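Local coordinates for toll-like receptor 13 (Mus musculus, PDB 4Z0C), which recognises and binds bacterial 23S ribosomal RNA and signals through MYD88 and TRAF6 to activate NF-kappa-B and the inflammatory response, at residues P368-A371 / F372-L375; N320-E323 / F324-L327; L429-G432 / D433-I436. All coordinates share one frame; numbering follows the deposited sequence.

All three contacts are local, each made within eight consecutive residues, and they follow one another along the leucine-rich-repeat ectodomain without nesting or crossing. Contact 2 comes first: it folds the loop between strands 318-319 and 332-334 in repeat 12. Contact 1 does the same for the loop between strands 356-358 and 380-382, in repeat 14, with its centre about 14 Å from that of contact 2. Contact 3, in repeat 17, turns the chain as it leaves strand 428-430; its centre lies about 22 Å from that of contact 1. Contacts 1 and 2 thus shape loops beside glycans, whereas contact 3 comes, by nearest atoms, within about 5 Å of the bound nucleic acid.

Contact 1: P368-A371 / F372-L375; sequences PDFA and FSPL. With NAG (2-acetamido-2-deoxy-beta-D-glucopyranose), chain Q.
Phe370 and Ser373 meet where two beta turns follow each other: a type II turn from Pro368 to Ala371 and a type I turn from Phe372 to Leu375. The first is closed by Ala371 N to Pro368 O at 3.2 Å, the second by Leu375 N to Phe372 O at 2.9 Å. Between them Ser373 N donates to Phe370 O at 3.0 Å, reaching it from above the carbonyl plane, 68° out, and not along a lone pair. The chain therefore coils through three i to i+3 bonds without becoming a regular helix.

Ser373 OG lies near the plane of the Phe370 ring, at its edge, 3.7 Å from CD1 of Phe370. Its chi1 of -63° sets the hydroxyl beside its own backbone N, on the side of Phe370, whose CB is 3.5 Å from OG. The hydroxyl is hydrogen-bonded to Ser397 O. A sugar, probably carried by Asn345, lies against the same ring: NAG C4 is 3.8 Å from Phe370 CD2, and its O3 stands over one face, offset toward the rim. A weak hydrogen bond joins NAG O6 to Asp369 O, 3.3 Å.

The CB of Phe372 is directed away from the preceding turn, and the buried ring keeps CD2 4.2 Å from Ala371 CB. Trp348, Phe372 and Phe396, spaced 24 residues apart, form a row consistent with the phenylalanine spine of leucine-rich repeats; Phe367 meets Phe372 edge-to-face. Phe372 and Leu375 both rest on Leu357 of strand 356-358, joining this loop to the core ahead of strand 380-382.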
loop_
_atom_site.group_PDB
_atom_site.type_symbol
_atom_site.label_atom_id
_atom_site.label_comp_id
_atom_site.label_asym_id
_atom_site.label_seq_id
_atom_site.Cartn_x
_atom_site.Cartn_y
_atom_site.Cartn_z
ATOM N N PRO A 368 -25.967 16.428 17.939
ATOM C CA PRO A 368 -26.528 17.779 17.987
ATOM C C PRO A 368 -25.693 18.723 18.834
ATOM O O PRO A 368 -24.855 18.277 19.625
ATOM C CB PRO A 368 -27.907 17.557 18.618
ATOM C CG PRO A 368 -27.770 16.311 19.398
ATOM C CD PRO A 368 -26.801 15.446 18.642
ATOM N N ASP A 369 -25.951 20.017 18.668
ATOM C CA ASP A 369 -25.287 21.077 19.418
ATOM C C ASP A 369 -25.396 20.844 20.922
ATOM O O ASP A 369 -26.453 20.468 21.424
ATOM C CB ASP A 369 -25.909 22.427 19.070
ATOM C CG ASP A 369 -25.836 22.736 17.591
ATOM O OD1 ASP A 369 -25.016 22.097 16.891
ATOM O OD2 ASP A 369 -26.617 23.596 17.127
ATOM N N PHE A 370 -24.285 21.070 21.615
ATOM C CA PHE A 370 -24.187 20.954 23.072
ATOM C C PHE A 370 -24.443 19.558 23.642
ATOM O O PHE A 370 -24.591 19.416 24.840
ATOM C CB PHE A 370 -25.071 22.001 23.758
ATOM C CG PHE A 370 -24.942 23.370 23.164
ATOM C CD1 PHE A 370 -23.885 24.189 23.511
ATOM C CD2 PHE A 370 -25.858 23.824 22.222
ATOM C CE1 PHE A 370 -23.751 25.456 22.946
ATOM C CE2 PHE A 370 -25.732 25.092 21.646
ATOM C CZ PHE A 370 -24.679 25.910 22.008
ATOM N N ALA A 371 -24.444 18.533 22.792
ATOM C CA ALA A 371 -24.695 17.157 23.234
ATOM C C ALA A 371 -23.812 16.722 24.390
ATOM O O ALA A 371 -24.292 16.094 25.331
ATOM C CB ALA A 371 -24.550 16.177 22.076
ATOM N N PHE A 372 -22.518 17.025 24.311
ATOM C CA PHE A 372 -21.594 16.590 25.350
ATOM C C PHE A 372 -21.362 17.647 26.435
ATOM O O PHE A 372 -20.697 17.381 27.438
ATOM C CB PHE A 372 -20.258 16.158 24.730
ATOM C CG PHE A 372 -20.371 14.960 23.839
ATOM C CD1 PHE A 372 -20.354 13.685 24.371
ATOM C CD2 PHE A 372 -20.508 15.108 22.469
ATOM C CE1 PHE A 372 -20.470 12.577 23.554
ATOM C CE2 PHE A 372 -20.635 14.006 21.650
ATOM C CZ PHE A 372 -20.614 12.742 22.185
ATOM N N SER A 373 -21.964 18.819 26.264
ATOM C CA SER A 373 -21.692 19.962 27.138
ATOM C C SER A 373 -21.875 19.789 28.667
ATOM O O SER A 373 -21.143 20.418 29.441
ATOM C CB SER A 373 -22.454 21.187 26.649
ATOM O OG SER A 373 -22.015 21.557 25.360
ATOM N N PRO A 374 -22.839 18.955 29.113
ATOM C CA PRO A 374 -22.906 18.796 30.571
ATOM C C PRO A 374 -21.669 18.098 31.149
ATOM O O PRO A 374 -21.378 18.254 32.336
ATOM C CB PRO A 374 -24.135 17.903 30.776
ATOM C CG PRO A 374 -24.899 17.978 29.515
ATOM C CD PRO A 374 -23.885 18.166 28.442
ATOM N N LEU A 375 -20.950 17.340 30.324
ATOM C CA LEU A 375 -19.869 16.513 30.844
ATOM C C LEU A 375 -18.595 17.323 31.053
ATOM O O LEU A 375 -17.565 17.063 30.433
ATOM C CB LEU A 375 -19.634 15.296 29.947
ATOM C CG LEU A 375 -20.899 14.545 29.500
ATOM C CD1 LEU A 375 -20.552 13.346 28.611
ATOM C CD2 LEU A 375 -21.813 14.127 30.676
HETATM C C1 NAG Q . -28.928 21.149 25.854
HETATM C C2 NAG Q . -28.119 22.382 26.292
HETATM C C3 NAG Q . -28.725 23.692 25.763
HETATM C C4 NAG Q . -29.053 23.564 24.274
HETATM C C5 NAG Q . -29.937 22.336 24.088
HETATM C C6 NAG Q . -30.517 22.171 22.685
HETATM C C7 NAG Q . -26.822 22.421 28.408
HETATM C C8 NAG Q . -26.908 22.779 29.866
HETATM N N2 NAG Q . -27.986 22.423 27.741
HETATM O O3 NAG Q . -27.843 24.773 25.987
HETATM O O4 NAG Q . -29.675 24.727 23.780
HETATM O O5 NAG Q . -29.163 21.207 24.455
HETATM O O6 NAG Q . -29.545 21.698 21.779
HETATM O O7 NAG Q . -25.731 22.139 27.893
#

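Contact 2: N320-E323 / F324-L327; sequences NDSE and FNAL. With NAG (2-acetamido-2-deoxy-beta-D-glucopyranose), chain P.
Ser322 and Asn325 close a type I beta turn in leucine-rich repeat 12, just after an N-glycosylated asparagine, and a second type I turn from Phe324 to Leu327 overlaps it. The evidence for the first is Asn325 N donating to Ser322 O at 3.2 Å with an N-H...O angle of 163°; the donor approaches from above the carbonyl plane. The second is fastened by Leu327 N to Phe324 O at 2.8 Å.

The Asn325 side chain folds back over the first turn. With chi1 at -71°, CG stands opposite its own carbonyl carbon, and the amide reaches Ser322, where Asn325 ND2 lies 3.3 Å from Ser322 CB. Phe324 packs its buried ring against Ile296 of helix 293-302 and against Thr347 of the next repeat and Leu351.

Glu323 bends at chi2 (82°) so that its carboxylate returns to the chain before it. Glu323 OE2 accepts Asp321 N at 3.0 Å, on the syn side, and also bonds to Thr347 OG1, so one oxygen links the start of this loop to the following repeat. Asp321 meanwhile forms a salt bridge with Lys297 through OD2. Its other oxygen, Asp321 OD1, is 3.7 Å from the acetamido methyl C8 of the sugar. A covalent bond of 1.4 Å between Asn320 ND2 and NAG C1 joins that sugar to the protein.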
loop_
_atom_site.group_PDB
_atom_site.type_symbol
_atom_site.label_atom_id
_atom_site.label_comp_id
_atom_site.label_asym_id
_atom_site.label_seq_id
_atom_site.Cartn_x
_atom_site.Cartn_y
_atom_site.Cartn_z
ATOM N N ASN A 320 -32.433 10.396 24.779
ATOM C CA ASN A 320 -32.696 11.824 24.851
ATOM C C ASN A 320 -33.626 12.194 25.991
ATOM O O ASN A 320 -34.284 13.225 25.938
ATOM C CB ASN A 320 -33.246 12.336 23.509
ATOM C CG ASN A 320 -34.572 11.685 23.119
ATOM O OD1 ASN A 320 -34.955 10.647 23.661
ATOM N ND2 ASN A 320 -35.272 12.301 22.159
ATOM N N ASP A 321 -33.658 11.367 27.036
ATOM C CA ASP A 321 -34.695 11.508 28.052
ATOM C C ASP A 321 -34.263 11.181 29.482
ATOM O O ASP A 321 -34.824 10.280 30.116
ATOM C CB ASP A 321 -35.887 10.630 27.678
ATOM C CG ASP A 321 -37.149 11.074 28.339
ATOM O OD1 ASP A 321 -37.269 12.284 28.625
ATOM O OD2 ASP A 321 -38.000 10.204 28.603
ATOM N N SER A 322 -33.239 11.878 29.967
ATOM C CA SER A 322 -32.842 11.778 31.366
ATOM C C SER A 322 -32.530 10.364 31.862
ATOM O O SER A 322 -32.618 10.103 33.055
ATOM C CB SER A 322 -33.906 12.437 32.253
ATOM O OG SER A 322 -34.184 13.755 31.804
ATOM N N GLU A 323 -32.157 9.462 30.956
ATOM C CA GLU A 323 -31.883 8.058 31.313
ATOM C C GLU A 323 -30.867 7.849 32.433
ATOM O O GLU A 323 -30.972 6.895 33.211
ATOM C CB GLU A 323 -31.450 7.247 30.085
ATOM C CG GLU A 323 -32.607 6.780 29.202
ATOM C CD GLU A 323 -33.106 7.838 28.226
ATOM O OE1 GLU A 323 -34.249 7.683 27.735
ATOM O OE2 GLU A 323 -32.375 8.826 27.960
ATOM N N PHE A 324 -29.860 8.710 32.486
ATOM C CA PHE A 324 -28.754 8.514 33.412
ATOM C C PHE A 324 -28.791 9.476 34.577
ATOM O O PHE A 324 -27.920 9.430 35.448
ATOM C CB PHE A 324 -27.405 8.625 32.665
ATOM C CG PHE A 324 -27.199 7.545 31.649
ATOM C CD1 PHE A 324 -26.739 6.291 32.043
ATOM C CD2 PHE A 324 -27.489 7.766 30.306
ATOM C CE1 PHE A 324 -26.557 5.272 31.120
ATOM C CE2 PHE A 324 -27.314 6.759 29.374
ATOM C CZ PHE A 324 -26.844 5.507 29.776
ATOM N N ASN A 325 -29.800 10.340 34.609
ATOM C CA ASN A 325 -29.806 11.422 35.594
ATOM C C ASN A 325 -29.915 10.994 37.060
ATOM O O ASN A 325 -29.510 11.737 37.957
ATOM C CB ASN A 325 -30.798 12.524 35.223
ATOM C CG ASN A 325 -30.335 13.328 34.013
ATOM O OD1 ASN A 325 -29.150 13.311 33.657
ATOM N ND2 ASN A 325 -31.262 14.035 33.375
ATOM N N ALA A 326 -30.451 9.803 37.307
ATOM C CA ALA A 326 -30.490 9.280 38.668
ATOM C C ALA A 326 -29.191 8.534 38.993
ATOM O O ALA A 326 -29.086 7.842 40.008
ATOM C CB ALA A 326 -31.702 8.382 38.868
ATOM N N LEU A 327 -28.195 8.681 38.126
ATOM C CA LEU A 327 -26.895 8.062 38.351
ATOM C C LEU A 327 -25.728 9.054 38.395
ATOM O O LEU A 327 -24.715 8.840 37.741
ATOM C CB LEU A 327 -26.637 6.986 37.294
ATOM C CG LEU A 327 -26.961 5.558 37.734
ATOM C CD1 LEU A 327 -26.975 4.575 36.582
ATOM C CD2 LEU A 327 -25.944 5.104 38.786
HETATM C C1 NAG P . -36.491 11.604 21.800
HETATM C C2 NAG P . -37.581 12.649 22.073
HETATM C C3 NAG P . -38.918 12.284 21.419
HETATM C C4 NAG P . -38.735 11.914 19.955
HETATM C C5 NAG P . -37.676 10.817 19.807
HETATM C C6 NAG P . -37.391 10.498 18.331
HETATM C C7 NAG P . -37.629 13.954 24.182
HETATM C C8 NAG P . -38.346 14.025 25.497
HETATM N N2 NAG P . -37.744 12.801 23.513
HETATM O O3 NAG P . -39.847 13.351 21.498
HETATM O O4 NAG P . -39.982 11.501 19.418
HETATM O O5 NAG P . -36.455 11.156 20.452
HETATM O O6 NAG P . -36.687 11.535 17.668
HETATM O O7 NAG P . -36.989 14.927 23.787
#

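Contact 3: L429-G432 / D433-I436; sequences LDLG and DNNI
The Asn434 amide has Leu431 O almost in its plane, only 9° out, and ND2 donates to that oxygen at 2.9 Å with an N-H...O angle of 166°. Seen from the acceptor, the donor sits above the carbonyl plane of Leu431. A second flat group, the Asp430 carboxylate, takes Gly432 N on the anti side of OD1 at 3.0 Å, the donor tilted well out of the carboxylate plane, forming an Asx turn as the strand ends.

A type II turn from Leu431 to Asn434 overlaps it, with Asp433 in its third position at positive phi. Asn434 CG stands beside its own backbone N, chi1 -77°, which directs the amide back toward Leu431. Leu431 CD2 also reaches Ile436 CD1 at 4.3 Å, an apolar touch between buried side chains.

The amide is shared between repeats: ND2 also bonds Leu407 O, and OD1 accepts Ile412 N. Leu431 O in turn receives Asn458 ND2. Asp433 O and Asn435 OD1 accept hydrogen bonds from Arg437 NH2 of the second subunit, placing this turn at the dimer contact. Asparagines such as buried Asn434, hydrogen-bonded from turn to turn, form the asparagine ladder of the leucine-rich-repeat solenoid.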
loop_
_atom_site.group_PDB
_atom_site.type_symbol
_atom_site.label_atom_id
_atom_site.label_comp_id
_atom_site.label_asym_id
_atom_site.label_seq_id
_atom_site.Cartn_x
_atom_site.Cartn_y
_atom_site.Cartn_z
ATOM N N LEU A 429 -4.712 12.754 20.381
ATOM C CA LEU A 429 -5.782 12.821 19.396
ATOM C C LEU A 429 -5.615 11.755 18.316
ATOM O O LEU A 429 -4.638 11.768 17.551
ATOM C CB LEU A 429 -5.863 14.215 18.790
ATOM C CG LEU A 429 -6.833 14.379 17.618
ATOM C CD1 LEU A 429 -8.280 14.013 18.009
ATOM C CD2 LEU A 429 -6.740 15.800 17.119
ATOM N N ASP A 430 -6.569 10.830 18.250
ATOM C CA ASP A 430 -6.449 9.729 17.307
ATOM C C ASP A 430 -7.401 9.911 16.126
ATOM O O ASP A 430 -8.622 9.710 16.256
ATOM C CB ASP A 430 -6.710 8.388 17.994
ATOM C CG ASP A 430 -6.293 7.193 17.133
ATOM O OD1 ASP A 430 -5.911 7.383 15.947
ATOM O OD2 ASP A 430 -6.374 6.050 17.629
ATOM N N LEU A 431 -6.835 10.273 14.971
ATOM C CA LEU A 431 -7.624 10.478 13.751
ATOM C C LEU A 431 -7.298 9.423 12.727
ATOM O O LEU A 431 -7.552 9.597 11.532
ATOM C CB LEU A 431 -7.381 11.862 13.157
ATOM C CG LEU A 431 -8.182 12.920 13.906
ATOM C CD1 LEU A 431 -7.577 14.305 13.732
ATOM C CD2 LEU A 431 -9.606 12.875 13.401
ATOM N N GLY A 432 -6.711 8.335 13.208
ATOM C CA GLY A 432 -6.293 7.252 12.353
ATOM C C GLY A 432 -7.426 6.608 11.584
ATOM O O GLY A 432 -8.557 6.608 12.026
ATOM N N ASP A 433 -7.112 6.114 10.391
ATOM C CA ASP A 433 -8.007 5.274 9.615
ATOM C C ASP A 433 -9.305 5.999 9.242
ATOM O O ASP A 433 -10.348 5.377 9.055
ATOM C CB ASP A 433 -8.296 3.970 10.346
ATOM C CG ASP A 433 -8.945 2.933 9.448
ATOM O OD1 ASP A 433 -8.741 3.009 8.219
ATOM O OD2 ASP A 433 -9.688 2.068 9.968
ATOM N N ASN A 434 -9.238 7.320 9.139
ATOM C CA ASN A 434 -10.354 8.063 8.578
ATOM C C ASN A 434 -10.227 8.184 7.054
ATOM O O ASN A 434 -9.640 7.310 6.420
ATOM C CB ASN A 434 -10.522 9.407 9.287
ATOM C CG ASN A 434 -11.192 9.250 10.669
ATOM O OD1 ASN A 434 -12.387 8.986 10.759
ATOM N ND2 ASN A 434 -10.427 9.431 11.732
ATOM N N ASN A 435 -10.810 9.225 6.465
ATOM C CA ASN A 435 -10.733 9.452 5.017
ATOM C C ASN A 435 -10.148 10.823 4.723
ATOM O O ASN A 435 -10.576 11.482 3.783
ATOM C CB ASN A 435 -12.128 9.401 4.366
ATOM C CG ASN A 435 -12.807 8.047 4.504
ATOM O OD1 ASN A 435 -12.167 6.997 4.379
ATOM N ND2 ASN A 435 -14.111 8.067 4.753
ATOM N N ILE A 436 -9.211 11.290 5.537
ATOM C CA ILE A 436 -8.782 12.673 5.393
ATOM C C ILE A 436 -7.759 12.792 4.289
ATOM O O ILE A 436 -6.743 12.083 4.319
ATOM C CB ILE A 436 -8.242 13.242 6.705
ATOM C CG1 ILE A 436 -9.331 13.179 7.770
ATOM C CG2 ILE A 436 -7.804 14.673 6.502
ATOM C CD1 ILE A 436 -8.821 13.238 9.218
#